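PDB 1C1L: congerin-1 from Conger myriaster, which binds beta-galactosides such as lactose as a homodimeric galectin, although its physiological role is not yet known. Local coordinates for residues 32-35 with 41-44; 62-65 with 70-73. All blocks are in the same frame, centred on the assembly; numbering follows the deposited sequence.

Contact 1: 32-35 with 41-44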
loop_
_atom_site.group_PDB
_atom_site.type_symbol
_atom_site.label_atom_id
_atom_site.label_comp_id
_atom_site.label_asym_id
_atom_site.label_seq_id
_atom_site.Cartn_x
_atom_site.Cartn_y
_atom_site.Cartn_z
ATOM N N SER A 32 -5.743 -2.891 -15.808
ATOM C CA SER A 32 -5.741 -4.126 -15.060
ATOM C C SER A 32 -5.140 -4.026 -13.672
ATOM O O SER A 32 -4.294 -3.183 -13.380
ATOM C CB SER A 32 -4.985 -5.190 -15.831
ATOM O OG SER A 32 -3.689 -4.736 -16.214
ATOM N N VAL A 33 -5.642 -4.929 -12.848
ATOM C CA VAL A 33 -5.106 -5.157 -11.514
ATOM C C VAL A 33 -4.376 -6.479 -11.675
ATOM O O VAL A 33 -4.928 -7.465 -12.183
ATOM C CB VAL A 33 -6.217 -5.329 -10.461
ATOM C CG1 VAL A 33 -5.601 -5.646 -9.112
ATOM C CG2 VAL A 33 -7.040 -4.049 -10.373
ATOM N N ASN A 34 -3.110 -6.489 -11.266
ATOM C CA ASN A 34 -2.255 -7.651 -11.409
ATOM C C ASN A 34 -1.661 -8.061 -10.071
ATOM O O ASN A 34 -1.035 -7.224 -9.423
ATOM C CB ASN A 34 -1.100 -7.340 -12.349
ATOM C CG ASN A 34 -1.603 -6.792 -13.665
ATOM O OD1 ASN A 34 -2.012 -7.535 -14.559
ATOM N ND2 ASN A 34 -1.664 -5.473 -13.814
ATOM N N VAL A 35 -1.875 -9.301 -9.623
ATOM C CA VAL A 35 -1.224 -9.814 -8.418
ATOM C C VAL A 35 -0.507 -11.116 -8.740
ATOM O O VAL A 35 -0.968 -11.968 -9.527
ATOM C CB VAL A 35 -2.199 -10.119 -7.223
ATOM C CG1 VAL A 35 -2.664 -8.801 -6.643
ATOM C CG2 VAL A 35 -3.396 -10.956 -7.647
ATOM N N SER A 41 5.028 -13.013 -13.718
ATOM C CA SER A 41 4.482 -14.227 -13.175
ATOM C C SER A 41 3.317 -13.757 -12.317
ATOM O O SER A 41 3.446 -13.297 -11.167
ATOM C CB SER A 41 5.607 -14.897 -12.403
ATOM O OG SER A 41 5.242 -16.219 -12.095
ATOM N N LEU A 42 2.137 -13.840 -12.925
ATOM C CA LEU A 42 0.931 -13.319 -12.324
ATOM C C LEU A 42 -0.102 -14.396 -12.064
ATOM O O LEU A 42 -0.429 -15.160 -12.989
ATOM C CB LEU A 42 0.325 -12.266 -13.247
ATOM C CG LEU A 42 1.161 -11.032 -13.550
ATOM C CD1 LEU A 42 0.458 -10.203 -14.600
ATOM C CD2 LEU A 42 1.374 -10.234 -12.274
ATOM N N SER A 43 -0.611 -14.504 -10.828
ATOM C CA SER A 43 -1.713 -15.411 -10.542
ATOM C C SER A 43 -3.044 -14.812 -11.000
ATOM O O SER A 43 -3.959 -15.559 -11.357
ATOM C CB SER A 43 -1.789 -15.715 -9.048
ATOM O OG SER A 43 -0.759 -16.619 -8.695
ATOM N N LEU A 44 -3.215 -13.495 -11.030
ATOM C CA LEU A 44 -4.455 -12.914 -11.507
ATOM C C LEU A 44 -4.146 -11.612 -12.213
ATOM O O LEU A 44 -3.410 -10.763 -11.696
ATOM C CB LEU A 44 -5.430 -12.653 -10.335
ATOM C CG LEU A 44 -6.745 -11.932 -10.681
ATOM C CD1 LEU A 44 -7.616 -12.795 -11.568
ATOM C CD2 LEU A 44 -7.461 -11.566 -9.394
#

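Contact 2: 62-65 with 70-73. With GAL (beta-D-galactopyranose), chain B.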
loop_
_atom_site.group_PDB
_atom_site.type_symbol
_atom_site.label_atom_id
_atom_site.label_comp_id
_atom_site.label_asym_id
_atom_site.label_seq_id
_atom_site.Cartn_x
_atom_site.Cartn_y
_atom_site.Cartn_z
ATOM N N ASN A 62 -7.162 -13.603 -16.463
ATOM C CA ASN A 62 -6.216 -14.588 -16.924
ATOM C C ASN A 62 -5.035 -14.615 -15.961
ATOM O O ASN A 62 -5.031 -13.869 -14.969
ATOM C CB ASN A 62 -5.759 -14.210 -18.324
ATOM C CG ASN A 62 -5.333 -15.417 -19.147
ATOM O OD1 ASN A 62 -5.123 -16.524 -18.646
ATOM N ND2 ASN A 62 -5.154 -15.244 -20.448
ATOM N N SER A 63 -4.050 -15.448 -16.255
ATOM C CA SER A 63 -2.800 -15.567 -15.535
ATOM C C SER A 63 -1.704 -15.818 -16.570
ATOM O O SER A 63 -1.972 -16.059 -17.763
ATOM C CB SER A 63 -2.916 -16.733 -14.561
ATOM O OG SER A 63 -3.081 -17.974 -15.229
ATOM N N THR A 64 -0.449 -15.726 -16.130
ATOM C CA THR A 64 0.687 -16.002 -16.979
ATOM C C THR A 64 1.881 -16.340 -16.097
ATOM O O THR A 64 2.070 -15.776 -15.013
ATOM C CB THR A 64 1.038 -14.785 -17.884
ATOM O OG1 THR A 64 2.138 -15.251 -18.661
ATOM C CG2 THR A 64 1.352 -13.481 -17.150
ATOM N N LEU A 65 2.660 -17.289 -16.572
ATOM C CA LEU A 65 3.931 -17.628 -15.965
ATOM C C LEU A 65 5.064 -17.059 -16.799
ATOM O O LEU A 65 6.230 -17.152 -16.413
ATOM C CB LEU A 65 4.048 -19.143 -15.866
ATOM C CG LEU A 65 3.161 -19.858 -14.845
ATOM C CD1 LEU A 65 3.323 -21.360 -14.979
ATOM C CD2 LEU A 65 3.520 -19.376 -13.444
ATOM N N GLY A 70 2.811 -15.718 -22.137
ATOM C CA GLY A 70 2.316 -16.911 -21.474
ATOM C C GLY A 70 0.858 -16.809 -21.095
ATOM O O GLY A 70 0.446 -17.588 -20.235
ATOM N N TRP A 71 0.065 -15.882 -21.622
ATOM C CA TRP A 71 -1.342 -15.760 -21.245
ATOM C C TRP A 71 -2.058 -17.067 -21.521
ATOM O O TRP A 71 -1.875 -17.656 -22.594
ATOM C CB TRP A 71 -2.023 -14.644 -22.015
ATOM C CG TRP A 71 -1.435 -13.276 -21.720
ATOM C CD1 TRP A 71 -0.795 -12.552 -22.687
ATOM C CD2 TRP A 71 -1.473 -12.627 -20.510
ATOM N NE1 TRP A 71 -0.434 -11.434 -22.094
ATOM C CE2 TRP A 71 -0.823 -11.429 -20.808
ATOM C CE3 TRP A 71 -1.986 -12.868 -19.239
ATOM C CZ2 TRP A 71 -0.650 -10.465 -19.805
ATOM C CZ3 TRP A 71 -1.816 -11.907 -18.242
ATOM C CH2 TRP A 71 -1.159 -10.706 -18.528
ATOM N N GLU A 72 -2.845 -17.503 -20.553
ATOM C CA GLU A 72 -3.488 -18.799 -20.646
ATOM C C GLU A 72 -4.961 -18.672 -21.033
ATOM O O GLU A 72 -5.315 -17.797 -21.829
ATOM C CB GLU A 72 -3.282 -19.486 -19.308
ATOM C CG GLU A 72 -1.814 -19.652 -18.911
ATOM C CD GLU A 72 -1.562 -20.572 -17.739
ATOM O OE1 GLU A 72 -2.445 -21.337 -17.378
ATOM O OE2 GLU A 72 -0.469 -20.536 -17.189
ATOM N N THR A 73 -5.862 -19.529 -20.522
ATOM C CA THR A 73 -7.281 -19.422 -20.828
ATOM C C THR A 73 -7.964 -18.233 -20.162
ATOM O O THR A 73 -7.990 -18.075 -18.951
ATOM C CB THR A 73 -7.987 -20.733 -20.385
ATOM O OG1 THR A 73 -7.295 -21.779 -21.070
ATOM C CG2 THR A 73 -9.485 -20.769 -20.693
HETATM C C1 GAL B . -4.241 -10.078 -24.287
HETATM C C2 GAL B . -3.694 -8.686 -23.974
HETATM C C3 GAL B . -2.916 -8.696 -22.657
HETATM C C4 GAL B . -3.759 -9.322 -21.531
HETATM C C5 GAL B . -4.311 -10.669 -21.979
HETATM C C6 GAL B . -5.231 -11.284 -20.946
HETATM O O2 GAL B . -2.833 -8.281 -25.032
HETATM O O3 GAL B . -2.564 -7.363 -22.323
HETATM O O4 GAL B . -4.821 -8.436 -21.212
HETATM O O5 GAL B . -5.055 -10.535 -23.214
HETATM O O6 GAL B . -5.675 -12.550 -21.368
HETATM O O HOH W 1 1.589 -19.170 -18.412
#

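Contact 1: 32-35 with 41-44
V35 and L44 face each other as an antiparallel hydrogen-bonded pair, and the regular ladder of the hairpin is disturbed exactly here. V35 N donates to L44 O at 3.0 Å. In the other direction V35 O receives two N-H groups, one from L44 N at 3.1 Å and a weak, strongly bent one from S43 N at 2.9 Å. The same L44 O is also approached by the CA of N34 in a CA-H...O contact of 3.3 Å.

N34 repays following atom by atom. With CG opposite the carbonyl carbon (chi1 -53°), its CB lies against L42 CD2 at 3.8 Å, CG comes near L42 CD1, and OD1 passes the same methyl at 3.6 Å. The leucine thus flanks the amide obliquely by van der Waals contact, without a hydrogen bond between the two side chains. The polar ends look to other partners: OD1 is bonded to H45 ND1, while ND2 donates to S32 OG at 3.2 Å, 18° out of the amide plane, and weakly to S124 O. With both ends bonded, the amide's rotation is probably fixed. H45 itself hydrogen-bonds the bound galactose, which makes N34 a second-shell residue of the sugar site.

V35 and L44 lie side by side, CG2 of the valine 3.8 Å from CB of the leucine, and both pack on L92 of strand 87-94 in the facing sheet. Two residues, S43 and L44, set against the single V35 form a classic beta bulge, here at the end of a hairpin in the galectin beta sandwich.

Contact 2: 62-65 with 70-73
N62 ND2 is gripped by protein and sugar together: it donates to E72 O at 2.9 Å and, almost straight (171°), to O6 of the bound galactose, also at 2.9 Å. The two bonds differ in quality, because the amide nitrogen stands well above the plane of the E72 carbonyl, away from its lone pairs. Swinging CG away from the backbone N (chi1 -152°) sends the amide over to E72, where OD1 takes S63 N at 2.8 Å and, weakly, E72 N; R114 adds a further bond to this oxygen. An amide held from so many sides probably resists flipping, which would keep ND2 toward the sugar.

This is the carbohydrate site of a galectin, in which a tryptophan forms a platform for galactose. One face of the W71 ring carries the sugar, with C5 over its centre 3.7 Å above the plane; against the opposite face T64 CG2 makes a CH-pi contact, 4.0 Å from the centroid of the six-membered ring. W71 NE1 is tied to D68, and T64 OG1 to G67 and K66 N.

The loop is fastened to the strand by E72 N, which donates to S63 O at 3.3 Å. Farther out, one water accepts from L65 N and donates to both G70 O and E72 OE2, the latter oxygen also bonding Y115 OH.

Both contacts reach the same sheet, through neighbouring strands 41-52 and 55-64, and they meet directly where L42 N probably hydrogen-bonds T64 O, with S63 CB packed against L42 O. Contact 1 is wholly buried, its centre about 6 Å from that of the chain, and joins strand to strand through backbone bonds and apolar side chains. Contact 2, its centre about 13 Å from that of the chain, is partly buried and joins a strand to an irregular loop, so side-chain amide, water and sugar do much of the bonding. The H45 ring meets the W71 ring, so H45 stands between the two contacts.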